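Local coordinates for protein esterase (uncultured bacterium pCosCE1, PDB 7ATL) that hydrolyses esters as a family VIII carboxylesterase of the beta-lactamase fold and also shows promiscuous acyltransferase activity, at residues Leu296-Val302 with Phe315-Val321; Gln309-Phe315 with Thr336-Gly340; Gly27-Leu31 with Pro54-Glu58; Val342-Ser346 with Ala359-Phe365; Arg106-Lys110 with Leu161-Pro165. One frame throughout, in Å; residues are numbered along the deposited sequence.

How the contacts relate
From the N terminus, contact 3 comes first: it folds the loop after strand 53-54 back along strand 27-34. Contact 5 follows and closes a stretch of helices and loops with no strand by joining two loops, about 41 Å from contact 3 between centres. Contacts 1 and 2 cross along the chain and share F315. Contact 1 ties the end of helix 291-297 to the edge of the seven-stranded sheet, and contact 2 ties its edge strand, 313-315, to strand 337-341. Contact 4 begins just after contact 2 in the sequence and closes the hairpin of strands 345-350 and 355-361. It touches contact 3 through adjacent strands 355-361 and 27-34.

Contact 1. Residues Leu296-Val302 with Phe315-Val321; sequences LMRQAHV and FGFGGAV
The rings of H301 and F317 form an offset stack, with centroids 3.8 Å apart and planes at 10°. F317 CZ lies over the centre of the imidazole face. In return, H301 NE2 sits over the F317 face, offset toward the rim. L296 CD1 and the CA of G316 lie at the imidazole edge. The stack joins the loop after helix 291-297 to the turn between strands 313-315 and 320-322, at the edge of the antiparallel sheet of the beta-lactamase fold. A classic beta bulge marks the join: H301 and V302 both face F315. V302 N donates to F315 O at 2.8 Å, and F315 N returns a bond to V302 O. H301 has CG anti to its carbonyl carbon (chi1 -65°), which brings the ring over F317. Its NE2 also donates to L296 O at 2.9 Å, which helps fix the turn of the imidazole. Q299 N reaches the same oxygen from the opposite face of the carbonyl plane. M297 O takes a nearly straight bond from F317 N (165°), and M297 CG packs across the F317 side chain at CB. T72 and M76 of helix 67-80 touch both M297 and F317. R298 NH1 is bonded to the hydroxyl of Y349 and the carbonyl of R282. At the far end, V321 sets both methyls against the backbone of 298-300, with CG2 3.5 Å from Q299 O.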
# COMPACT_ATOMS: atom_id res chain seq x y z
N LEU A 296 -9.63 10.57 12.39
CA LEU A 296 -10.62 10.41 11.29
C LEU A 296 -10.17 9.27 10.37
O LEU A 296 -11.02 8.42 10.02
CB LEU A 296 -10.72 11.73 10.52
CG LEU A 296 -11.61 11.70 9.27
CD1 LEU A 296 -13.04 11.32 9.63
CD2 LEU A 296 -11.59 13.05 8.55
N MET A 297 -8.87 9.21 10.05
CA MET A 297 -8.34 8.25 9.05
C MET A 297 -8.49 6.80 9.57
O MET A 297 -8.56 5.89 8.72
CB MET A 297 -6.89 8.59 8.69
CG MET A 297 -6.79 9.91 7.96
SD MET A 297 -5.12 10.45 7.63
CE MET A 297 -4.63 9.15 6.50
N ARG A 298 -8.60 6.59 10.89
CA ARG A 298 -8.66 5.23 11.51
C ARG A 298 -10.06 4.95 12.08
O ARG A 298 -10.26 3.92 12.76
CB ARG A 298 -7.56 5.07 12.57
CG ARG A 298 -7.63 6.05 13.74
CD ARG A 298 -6.99 5.50 15.01
NE ARG A 298 -6.66 6.55 15.96
CZ ARG A 298 -5.60 7.35 15.86
NH1 ARG A 298 -4.75 7.23 14.85
NH2 ARG A 298 -5.41 8.29 16.76
N GLN A 299 -11.03 5.81 11.81
CA GLN A 299 -12.45 5.40 11.98
C GLN A 299 -12.78 4.27 11.00
O GLN A 299 -12.18 4.21 9.90
CB GLN A 299 -13.38 6.58 11.78
CG GLN A 299 -13.35 7.57 12.93
CD GLN A 299 -14.13 8.80 12.56
OE1 GLN A 299 -13.85 9.90 13.04
NE2 GLN A 299 -15.11 8.64 11.67
N ALA A 300 -13.72 3.42 11.39
CA ALA A 300 -14.29 2.35 10.53
C ALA A 300 -15.33 2.95 9.56
O ALA A 300 -16.51 2.59 9.68
CB ALA A 300 -14.88 1.28 11.40
N HIS A 301 -14.90 3.80 8.62
CA HIS A 301 -15.72 4.35 7.50
C HIS A 301 -16.39 3.19 6.78
O HIS A 301 -17.51 3.36 6.38
CB HIS A 301 -14.89 5.20 6.52
CG HIS A 301 -14.34 6.44 7.13
ND1 HIS A 301 -15.11 7.57 7.30
CD2 HIS A 301 -13.12 6.72 7.64
CE1 HIS A 301 -14.37 8.50 7.87
NE2 HIS A 301 -13.15 8.00 8.09
N VAL A 302 -15.70 2.05 6.69
CA VAL A 302 -16.26 0.74 6.29
C VAL A 302 -16.23 -0.15 7.52
O VAL A 302 -15.16 -0.26 8.11
CB VAL A 302 -15.47 0.12 5.13
CG1 VAL A 302 -15.75 -1.37 4.99
CG2 VAL A 302 -15.75 0.85 3.82
N PHE A 315 -12.41 -0.73 7.26
CA PHE A 315 -11.47 0.10 6.48
C PHE A 315 -11.72 1.57 6.77
O PHE A 315 -12.89 2.01 6.94
CB PHE A 315 -11.63 -0.17 4.99
CG PHE A 315 -10.37 0.07 4.21
CD1 PHE A 315 -9.41 -0.91 4.08
CD2 PHE A 315 -10.14 1.29 3.60
CE1 PHE A 315 -8.25 -0.68 3.36
CE2 PHE A 315 -8.99 1.51 2.86
CZ PHE A 315 -8.03 0.54 2.77
N GLY A 316 -10.62 2.32 6.83
CA GLY A 316 -10.60 3.75 7.12
C GLY A 316 -10.19 4.51 5.89
O GLY A 316 -10.74 4.19 4.81
N PHE A 317 -9.30 5.49 6.06
CA PHE A 317 -8.58 6.20 4.99
C PHE A 317 -7.10 5.85 5.14
O PHE A 317 -6.47 6.34 6.11
CB PHE A 317 -8.78 7.71 5.09
CG PHE A 317 -10.21 8.20 5.09
CD1 PHE A 317 -11.23 7.47 4.50
CD2 PHE A 317 -10.51 9.43 5.66
CE1 PHE A 317 -12.53 7.94 4.50
CE2 PHE A 317 -11.81 9.91 5.64
CZ PHE A 317 -12.82 9.16 5.06
N GLY A 318 -6.58 4.99 4.24
CA GLY A 318 -5.16 4.61 4.18
C GLY A 318 -4.89 3.15 4.54
O GLY A 318 -3.81 2.66 4.18
N GLY A 319 -5.81 2.47 5.21
CA GLY A 319 -5.69 1.02 5.46
C GLY A 319 -6.87 0.47 6.23
O GLY A 319 -7.84 1.19 6.38
N ALA A 320 -6.76 -0.78 6.68
CA ALA A 320 -7.82 -1.52 7.40
C ALA A 320 -7.80 -1.12 8.88
O ALA A 320 -6.69 -0.86 9.43
CB ALA A 320 -7.62 -3.02 7.25
N VAL A 321 -8.99 -1.06 9.48
CA VAL A 321 -9.21 -0.64 10.88
C VAL A 321 -9.66 -1.87 11.65
O VAL A 321 -10.63 -2.48 11.20
CB VAL A 321 -10.26 0.47 10.97
CG1 VAL A 321 -10.70 0.72 12.42
CG2 VAL A 321 -9.78 1.74 10.30

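Contact 2. Residues Gln309-Phe315 with Thr336-Gly340; sequences QGPGWGF and TLQWG
Q309 OE1 accepts a nearly straight hydrogen bond from Q338 NE2 at 2.9 Å. The oxygen lies close to the amide plane of Q338, while the two amide planes are 71° apart. This bond links the approach to edge strand 313-315 with strand 337-341 of the antiparallel sheet in the beta-lactamase fold. Strand 320-322 runs between them, so the contact is made by side chains reaching past it. Q309 and W313 touch A320 of that middle strand. Q338 stretches across with CG anti to its backbone N and an extended chain. Q338 OE1 is bonded to Q332, so both ends of its amide are held, and the W339 indole N-H is bonded to the hydroxyl of Y171. Q309 instead bends at chi2 (-84°), which turns its amide toward both Q338 and the indole of W339. Its NE2 comes 3.2 Å from W339 CZ3.

F315 and W339 make an edge-to-face pair, with planes at 88°. The phenyl edge points at the six-membered ring of W339, and F315 CE1 is 3.7 Å from W339 CZ3. A type II turn from G310 to W313 leads into the strand. Q309 CB lies over one face of the W313 indole, offset toward the rim. At the indole edge, near its plane, the T336 methyl CG2 approaches W313 CH2 to 3.7 Å.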
# COMPACT_ATOMS: atom_id res chain seq x y z
N GLN A 309 -9.10 -7.63 6.33
CA GLN A 309 -7.94 -8.50 6.64
C GLN A 309 -8.46 -9.76 7.34
O GLN A 309 -7.80 -10.25 8.27
CB GLN A 309 -6.96 -7.82 7.59
CG GLN A 309 -6.49 -6.46 7.13
CD GLN A 309 -5.34 -6.59 6.17
OE1 GLN A 309 -4.19 -6.43 6.55
NE2 GLN A 309 -5.64 -6.92 4.93
N GLY A 310 -9.61 -10.26 6.89
CA GLY A 310 -10.33 -11.32 7.61
C GLY A 310 -11.21 -10.72 8.70
O GLY A 310 -11.30 -9.48 8.83
N PRO A 311 -11.88 -11.59 9.49
CA PRO A 311 -12.86 -11.14 10.49
C PRO A 311 -12.25 -10.10 11.45
O PRO A 311 -11.11 -10.29 11.86
CB PRO A 311 -13.22 -12.44 11.24
CG PRO A 311 -12.93 -13.55 10.24
CD PRO A 311 -11.72 -13.06 9.47
N GLY A 312 -13.00 -9.03 11.74
CA GLY A 312 -12.73 -8.04 12.79
C GLY A 312 -12.21 -6.73 12.23
O GLY A 312 -12.03 -5.77 12.98
N TRP A 313 -11.95 -6.71 10.93
CA TRP A 313 -11.27 -5.59 10.23
C TRP A 313 -12.24 -4.87 9.26
O TRP A 313 -12.82 -5.53 8.37
CB TRP A 313 -10.08 -6.16 9.50
CG TRP A 313 -8.94 -6.62 10.34
CD1 TRP A 313 -8.66 -7.90 10.72
CD2 TRP A 313 -7.82 -5.82 10.78
NE1 TRP A 313 -7.47 -7.95 11.39
CE2 TRP A 313 -6.92 -6.69 11.42
CE3 TRP A 313 -7.50 -4.47 10.68
CZ2 TRP A 313 -5.74 -6.24 11.99
CZ3 TRP A 313 -6.31 -4.03 11.22
CH2 TRP A 313 -5.45 -4.90 11.86
N GLY A 314 -12.44 -3.57 9.48
CA GLY A 314 -13.12 -2.65 8.57
C GLY A 314 -12.10 -1.94 7.72
O GLY A 314 -11.02 -2.50 7.50
N PHE A 315 -12.41 -0.73 7.26
CA PHE A 315 -11.47 0.10 6.48
C PHE A 315 -11.72 1.57 6.77
O PHE A 315 -12.89 2.01 6.94
CB PHE A 315 -11.63 -0.17 4.99
CG PHE A 315 -10.37 0.07 4.21
CD1 PHE A 315 -9.41 -0.91 4.08
CD2 PHE A 315 -10.14 1.29 3.60
CE1 PHE A 315 -8.25 -0.68 3.36
CE2 PHE A 315 -8.99 1.51 2.86
CZ PHE A 315 -8.03 0.54 2.77
N THR A 336 -6.16 -0.14 15.54
CA THR A 336 -4.97 -0.48 14.73
C THR A 336 -5.29 -0.22 13.26
O THR A 336 -6.36 -0.62 12.80
CB THR A 336 -4.54 -1.93 14.96
OG1 THR A 336 -3.90 -1.97 16.23
CG2 THR A 336 -3.55 -2.42 13.93
N LEU A 337 -4.41 0.51 12.59
CA LEU A 337 -4.47 0.76 11.13
C LEU A 337 -3.40 -0.12 10.50
O LEU A 337 -2.26 -0.05 10.98
CB LEU A 337 -4.22 2.24 10.85
CG LEU A 337 -4.53 2.69 9.42
CD1 LEU A 337 -6.04 2.69 9.18
CD2 LEU A 337 -3.94 4.07 9.14
N GLN A 338 -3.74 -0.90 9.48
CA GLN A 338 -2.81 -1.87 8.86
C GLN A 338 -3.10 -1.99 7.38
O GLN A 338 -4.27 -1.97 7.00
CB GLN A 338 -2.98 -3.24 9.49
CG GLN A 338 -2.17 -4.35 8.82
CD GLN A 338 -2.27 -5.61 9.65
OE1 GLN A 338 -1.63 -5.73 10.67
NE2 GLN A 338 -3.09 -6.55 9.23
N TRP A 339 -2.07 -2.21 6.59
CA TRP A 339 -2.19 -2.71 5.19
C TRP A 339 -0.84 -3.28 4.78
O TRP A 339 0.05 -3.37 5.66
CB TRP A 339 -2.69 -1.58 4.29
CG TRP A 339 -3.48 -2.05 3.12
CD1 TRP A 339 -3.19 -1.85 1.82
CD2 TRP A 339 -4.70 -2.81 3.16
NE1 TRP A 339 -4.12 -2.45 1.03
CE2 TRP A 339 -5.06 -3.06 1.82
CE3 TRP A 339 -5.53 -3.31 4.17
CZ2 TRP A 339 -6.20 -3.79 1.48
CZ3 TRP A 339 -6.65 -4.03 3.84
CH2 TRP A 339 -6.99 -4.26 2.50
N GLY A 340 -0.69 -3.68 3.51
CA GLY A 340 0.54 -4.32 3.00
C GLY A 340 0.83 -3.97 1.55
O GLY A 340 0.40 -2.86 1.11

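Contact 3. Residues Gly27-Leu31 with Pro54-Glu58; sequences GSVVL and PMVRE
Strand 27-34 of the seven-stranded antiparallel sheet is flanked here by the loop after strand 53-54. The loop runs almost parallel to it, with the touching parts 13° apart in direction. The contact rests on side chains. V29 points at the loop and spreads its two methyls over it. V29 CG2 lies 3.7 Å from M55 CG and 3.4 Å from V56 O, and CG1 rests near the carbonyl of R57. M55 bends at chi2 (72°) and chi3 (79°), and this folds its methyl back onto the strand. M55 CE ends 3.4 Å from G27 C, against a residue with no side chain. F61 touches both V29 and M55.

Farther along, R57 runs extended from CG to NE. L31 crosses it at about a right angle and lays CD2 over one face of the guanidinium, offset toward the rim, 4.1 Å from NE. R57 NH2 forms a salt bridge with D272 of helix 271-283, and L31 touches that same helix. The contact itself is mainly apolar. The aliphatic parts and the flat face of R57 pack on the sheet, while its charge is probably balanced by D272 beside it.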
# COMPACT_ATOMS: atom_id res chain seq x y z
N GLY A 27 15.17 -11.65 1.79
CA GLY A 27 15.67 -10.49 2.56
C GLY A 27 14.52 -9.62 3.07
O GLY A 27 13.42 -9.63 2.47
N SER A 28 14.75 -8.91 4.17
CA SER A 28 13.75 -7.99 4.77
C SER A 28 14.47 -6.86 5.48
O SER A 28 15.65 -7.04 5.86
CB SER A 28 12.78 -8.69 5.71
OG SER A 28 13.40 -8.97 6.95
N VAL A 29 13.79 -5.73 5.58
CA VAL A 29 14.10 -4.63 6.54
C VAL A 29 12.87 -4.45 7.43
O VAL A 29 11.80 -4.22 6.88
CB VAL A 29 14.44 -3.35 5.78
CG1 VAL A 29 14.72 -2.20 6.74
CG2 VAL A 29 15.61 -3.58 4.84
N VAL A 30 13.03 -4.62 8.74
CA VAL A 30 11.95 -4.50 9.76
C VAL A 30 12.31 -3.40 10.77
O VAL A 30 13.38 -3.50 11.38
CB VAL A 30 11.72 -5.84 10.49
CG1 VAL A 30 10.76 -5.67 11.65
CG2 VAL A 30 11.23 -6.93 9.55
N LEU A 31 11.44 -2.41 10.93
CA LEU A 31 11.60 -1.26 11.86
C LEU A 31 10.43 -1.25 12.87
O LEU A 31 9.25 -1.47 12.47
CB LEU A 31 11.61 0.04 11.05
CG LEU A 31 12.66 0.16 9.94
CD1 LEU A 31 12.64 1.56 9.32
CD2 LEU A 31 14.06 -0.15 10.44
N PRO A 54 24.20 -8.16 0.37
CA PRO A 54 23.47 -8.18 1.63
C PRO A 54 22.38 -7.09 1.61
O PRO A 54 22.62 -5.98 1.09
CB PRO A 54 24.56 -7.92 2.67
CG PRO A 54 25.56 -7.07 1.92
CD PRO A 54 25.58 -7.70 0.54
N MET A 55 21.22 -7.43 2.16
CA MET A 55 20.15 -6.43 2.46
C MET A 55 20.72 -5.46 3.51
O MET A 55 21.33 -5.95 4.47
CB MET A 55 18.90 -7.11 3.01
CG MET A 55 17.69 -6.15 3.15
SD MET A 55 16.92 -5.65 1.58
CE MET A 55 15.95 -7.13 1.29
N VAL A 56 20.55 -4.17 3.29
CA VAL A 56 20.91 -3.11 4.26
C VAL A 56 19.64 -2.29 4.57
O VAL A 56 18.63 -2.40 3.82
CB VAL A 56 22.08 -2.24 3.75
CG1 VAL A 56 23.34 -3.06 3.48
CG2 VAL A 56 21.72 -1.39 2.55
N ARG A 57 19.69 -1.48 5.63
CA ARG A 57 18.55 -0.70 6.16
C ARG A 57 18.06 0.28 5.09
O ARG A 57 16.83 0.47 4.97
CB ARG A 57 18.98 0.02 7.43
CG ARG A 57 17.84 0.68 8.19
CD ARG A 57 18.34 1.52 9.34
NE ARG A 57 17.28 2.32 9.92
CZ ARG A 57 17.18 2.64 11.20
NH1 ARG A 57 18.07 2.20 12.08
NH2 ARG A 57 16.17 3.38 11.62
N GLU A 58 19.00 0.85 4.32
CA GLU A 58 18.74 1.89 3.27
C GLU A 58 18.26 1.24 1.95
O GLU A 58 17.91 2.01 1.04
CB GLU A 58 20.00 2.72 2.95
CG GLU A 58 20.67 3.33 4.17
CD GLU A 58 21.56 2.40 4.98
OE1 GLU A 58 22.23 1.54 4.36
OE2 GLU A 58 21.57 2.53 6.23

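Contact 4. Residues Val342-Ser346 with Ala359-Phe365; sequences VYGHS and ALTNTAF
S346 and A359 are an antiparallel hydrogen-bonded pair. S346 N donates to A359 O at 3.1 Å, and A359 N donates back to S346 O at 3.0 Å. A classic beta bulge at G344 and H345, formed against G341 of the preceding strand 337-341, comes just before this pair. The carbonyl of G344 is gripped by T361. T361 OG1 donates to G344 O at 2.8 Å, in the carbonyl plane on a lone pair, and T361 N adds a weak bond. T361 OG1 also accepts from T363 N, which makes an ST turn.

The H345 ring takes T361 N on ND1 at 3.3 Å, exactly in the ring plane. Its NE2 is bonded to the carbonyl of R62, so both ring nitrogens are held. L360 CD2 lies over the imidazole face in a CH-pi contact, 3.9 Å from the centroid. On the other side of the sheet, a water accepts from S346 OG at 2.7 Å and donates to A359 O. S346 OG also touches the methyl of A359. The arrangement is that of a beta hairpin, strands 345-350 and 355-361, in the central antiparallel sheet of the beta-lactamase fold.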
# COMPACT_ATOMS: atom_id res chain seq x y z
N VAL A 342 1.71 -6.40 -2.38
CA VAL A 342 1.92 -7.73 -3.02
C VAL A 342 3.42 -7.99 -3.18
O VAL A 342 3.77 -9.15 -3.14
CB VAL A 342 1.21 -7.86 -4.37
CG1 VAL A 342 -0.29 -7.62 -4.25
CG2 VAL A 342 1.80 -6.93 -5.42
N TYR A 343 4.28 -7.00 -3.35
CA TYR A 343 5.74 -7.27 -3.54
C TYR A 343 6.34 -7.92 -2.28
O TYR A 343 7.40 -8.55 -2.38
CB TYR A 343 6.52 -6.02 -3.97
CG TYR A 343 6.56 -5.80 -5.46
CD1 TYR A 343 7.17 -6.72 -6.30
CD2 TYR A 343 6.00 -4.67 -6.04
CE1 TYR A 343 7.22 -6.53 -7.67
CE2 TYR A 343 6.05 -4.46 -7.41
CZ TYR A 343 6.67 -5.39 -8.22
OH TYR A 343 6.73 -5.22 -9.57
N GLY A 344 5.70 -7.73 -1.12
CA GLY A 344 5.94 -8.54 0.09
C GLY A 344 6.03 -7.70 1.35
O GLY A 344 7.00 -7.86 2.06
N HIS A 345 5.04 -6.84 1.64
CA HIS A 345 5.15 -5.86 2.75
C HIS A 345 3.93 -5.94 3.68
O HIS A 345 2.83 -6.36 3.21
CB HIS A 345 5.34 -4.42 2.26
CG HIS A 345 6.28 -4.25 1.11
ND1 HIS A 345 7.53 -4.83 1.07
CD2 HIS A 345 6.14 -3.56 -0.05
CE1 HIS A 345 8.13 -4.48 -0.05
NE2 HIS A 345 7.28 -3.71 -0.77
N SER A 346 4.15 -5.59 4.95
CA SER A 346 3.10 -5.30 5.96
C SER A 346 3.50 -4.04 6.74
O SER A 346 4.69 -3.72 6.79
CB SER A 346 2.81 -6.48 6.85
OG SER A 346 3.96 -6.87 7.57
N ALA A 359 7.49 -3.79 7.87
CA ALA A 359 8.10 -5.08 7.50
C ALA A 359 8.14 -5.19 5.98
O ALA A 359 7.18 -5.72 5.39
CB ALA A 359 7.30 -6.18 8.12
N LEU A 360 9.18 -4.62 5.36
CA LEU A 360 9.39 -4.66 3.89
C LEU A 360 10.17 -5.92 3.56
O LEU A 360 11.17 -6.17 4.23
CB LEU A 360 10.15 -3.41 3.45
CG LEU A 360 9.45 -2.08 3.74
CD1 LEU A 360 10.11 -0.94 2.98
CD2 LEU A 360 7.96 -2.12 3.41
N THR A 361 9.72 -6.71 2.59
CA THR A 361 10.48 -7.87 2.06
C THR A 361 10.54 -7.79 0.54
O THR A 361 9.84 -6.99 -0.07
CB THR A 361 9.96 -9.25 2.50
OG1 THR A 361 9.03 -9.78 1.55
CG2 THR A 361 9.32 -9.25 3.88
N ASN A 362 11.38 -8.62 -0.05
CA ASN A 362 11.59 -8.69 -1.50
C ASN A 362 11.00 -10.01 -1.96
O ASN A 362 11.40 -10.48 -3.01
CB ASN A 362 13.07 -8.55 -1.83
CG ASN A 362 13.90 -9.70 -1.28
OD1 ASN A 362 13.36 -10.64 -0.69
ND2 ASN A 362 15.20 -9.66 -1.51
N THR A 363 10.08 -10.57 -1.19
CA THR A 363 9.50 -11.91 -1.44
C THR A 363 7.96 -11.84 -1.45
O THR A 363 7.35 -11.75 -0.37
CB THR A 363 10.06 -12.89 -0.40
OG1 THR A 363 11.48 -12.84 -0.55
CG2 THR A 363 9.54 -14.30 -0.59
N ALA A 364 7.35 -11.90 -2.63
CA ALA A 364 5.89 -12.03 -2.82
C ALA A 364 5.55 -13.51 -2.97
O ALA A 364 6.27 -14.22 -3.66
CB ALA A 364 5.52 -11.25 -4.06
N PHE A 365 4.48 -14.01 -2.33
CA PHE A 365 3.58 -13.27 -1.47
C PHE A 365 3.87 -13.54 0.00
O PHE A 365 3.03 -13.13 0.80
CB PHE A 365 2.14 -13.67 -1.81
CG PHE A 365 1.85 -13.56 -3.28
CD1 PHE A 365 1.60 -12.32 -3.86
CD2 PHE A 365 1.90 -14.69 -4.10
CE1 PHE A 365 1.39 -12.21 -5.22
CE2 PHE A 365 1.68 -14.57 -5.46
CZ PHE A 365 1.42 -13.33 -6.02
O HOH W 1 5.84 -8.08 6.04

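Contact 5. Residues Arg106-Lys110 with Leu161-Pro165; sequences RPPIK and LLAEP
Two irregular loop segments run past each other here, with the CA atoms of I109 and P165 5.6 Å apart and those of P107 and E164 6.8 Å. The contact is apolar and centres on P165. Its ring fits between P107 and I109. P165 CD meets P107 CG at 3.5 Å, and P165 CG meets I109 CG1 at 3.6 Å. Both neighbours cross the P165 ring at about a right angle. The same ring also lies against the backbone, where P165 CG is 3.4 Å from P108 O. I109 has CG1 anti to its carbonyl carbon (chi1 -63°), which sends this branch toward P165, and its CD1 continues on to L161.

These segments belong to the helical part of the beta-lactamase fold, away from the central sheet. Residues 106-110 lead into helix 111-116, with K110 at its N-cap position. Residues 161-165 lie between helices 149-157 and 174-186. H113 and L114 of helix 111-116 touch P165 and I109, respectively, so that helix backs the cluster.

L161 completes the group. It points at the other loop, and its CD1 meets the P107 ring at CG, 3.9 Å away. Its second methyl, CD2, comes 4.2 Å from I109 CD1. The backbone of L161 is bonded to A100, and that of I109 to V90.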
# COMPACT_ATOMS: atom_id res chain seq x y z
N ARG A 106 -25.34 6.68 -14.07
CA ARG A 106 -24.00 7.28 -13.80
C ARG A 106 -24.03 7.94 -12.43
O ARG A 106 -24.27 9.15 -12.32
CB ARG A 106 -23.61 8.31 -14.87
CG ARG A 106 -23.47 7.72 -16.26
CD ARG A 106 -23.13 8.72 -17.37
NE ARG A 106 -23.13 7.98 -18.62
CZ ARG A 106 -22.19 7.11 -19.01
NH1 ARG A 106 -21.10 6.88 -18.29
NH2 ARG A 106 -22.33 6.48 -20.16
N PRO A 107 -23.80 7.18 -11.34
CA PRO A 107 -23.89 7.72 -10.00
C PRO A 107 -22.63 8.51 -9.69
O PRO A 107 -21.53 8.13 -10.09
CB PRO A 107 -24.01 6.48 -9.11
CG PRO A 107 -23.24 5.44 -9.87
CD PRO A 107 -23.41 5.77 -11.34
N PRO A 108 -22.76 9.61 -8.92
CA PRO A 108 -21.60 10.38 -8.49
C PRO A 108 -20.75 9.53 -7.54
O PRO A 108 -21.29 8.70 -6.80
CB PRO A 108 -22.17 11.64 -7.82
CG PRO A 108 -23.60 11.25 -7.44
CD PRO A 108 -24.03 10.14 -8.39
N ILE A 109 -19.43 9.67 -7.67
CA ILE A 109 -18.42 9.05 -6.78
C ILE A 109 -17.86 10.17 -5.93
O ILE A 109 -17.46 11.22 -6.50
CB ILE A 109 -17.29 8.35 -7.56
CG1 ILE A 109 -17.79 7.18 -8.43
CG2 ILE A 109 -16.19 7.92 -6.60
CD1 ILE A 109 -16.80 6.76 -9.51
N LYS A 110 -17.82 9.95 -4.64
CA LYS A 110 -17.27 10.94 -3.69
C LYS A 110 -15.84 10.54 -3.36
O LYS A 110 -15.53 9.34 -3.36
CB LYS A 110 -18.12 11.04 -2.43
CG LYS A 110 -19.45 11.75 -2.58
CD LYS A 110 -20.43 11.28 -1.52
CE LYS A 110 -21.47 12.32 -1.18
NZ LYS A 110 -21.70 12.38 0.28
N LEU A 161 -19.02 0.33 -13.27
CA LEU A 161 -18.92 0.19 -11.80
C LEU A 161 -19.62 -1.11 -11.41
O LEU A 161 -20.52 -1.54 -12.15
CB LEU A 161 -19.58 1.39 -11.13
CG LEU A 161 -18.93 2.74 -11.40
CD1 LEU A 161 -19.82 3.87 -10.90
CD2 LEU A 161 -17.55 2.81 -10.77
N LEU A 162 -19.25 -1.69 -10.28
CA LEU A 162 -19.83 -2.97 -9.80
C LEU A 162 -20.93 -2.72 -8.77
O LEU A 162 -21.63 -3.67 -8.46
CB LEU A 162 -18.69 -3.83 -9.25
CG LEU A 162 -17.90 -4.49 -10.37
CD1 LEU A 162 -16.79 -3.59 -10.86
CD2 LEU A 162 -17.37 -5.83 -9.95
N ALA A 163 -21.11 -1.49 -8.30
CA ALA A 163 -22.04 -1.18 -7.21
C ALA A 163 -22.15 0.33 -7.01
O ALA A 163 -21.22 1.06 -7.44
CB ALA A 163 -21.59 -1.87 -5.95
N GLU A 164 -23.26 0.78 -6.42
CA GLU A 164 -23.47 2.20 -6.03
C GLU A 164 -22.28 2.64 -5.18
O GLU A 164 -21.96 1.98 -4.18
CB GLU A 164 -24.75 2.40 -5.23
CG GLU A 164 -25.87 3.06 -6.00
CD GLU A 164 -27.15 2.95 -5.20
OE1 GLU A 164 -27.13 3.48 -4.07
OE2 GLU A 164 -28.13 2.28 -5.65
N PRO A 165 -21.59 3.73 -5.58
CA PRO A 165 -20.56 4.34 -4.73
C PRO A 165 -21.09 4.42 -3.30
O PRO A 165 -22.18 4.87 -3.14
CB PRO A 165 -20.34 5.69 -5.40
CG PRO A 165 -20.54 5.37 -6.87
CD PRO A 165 -21.69 4.38 -6.89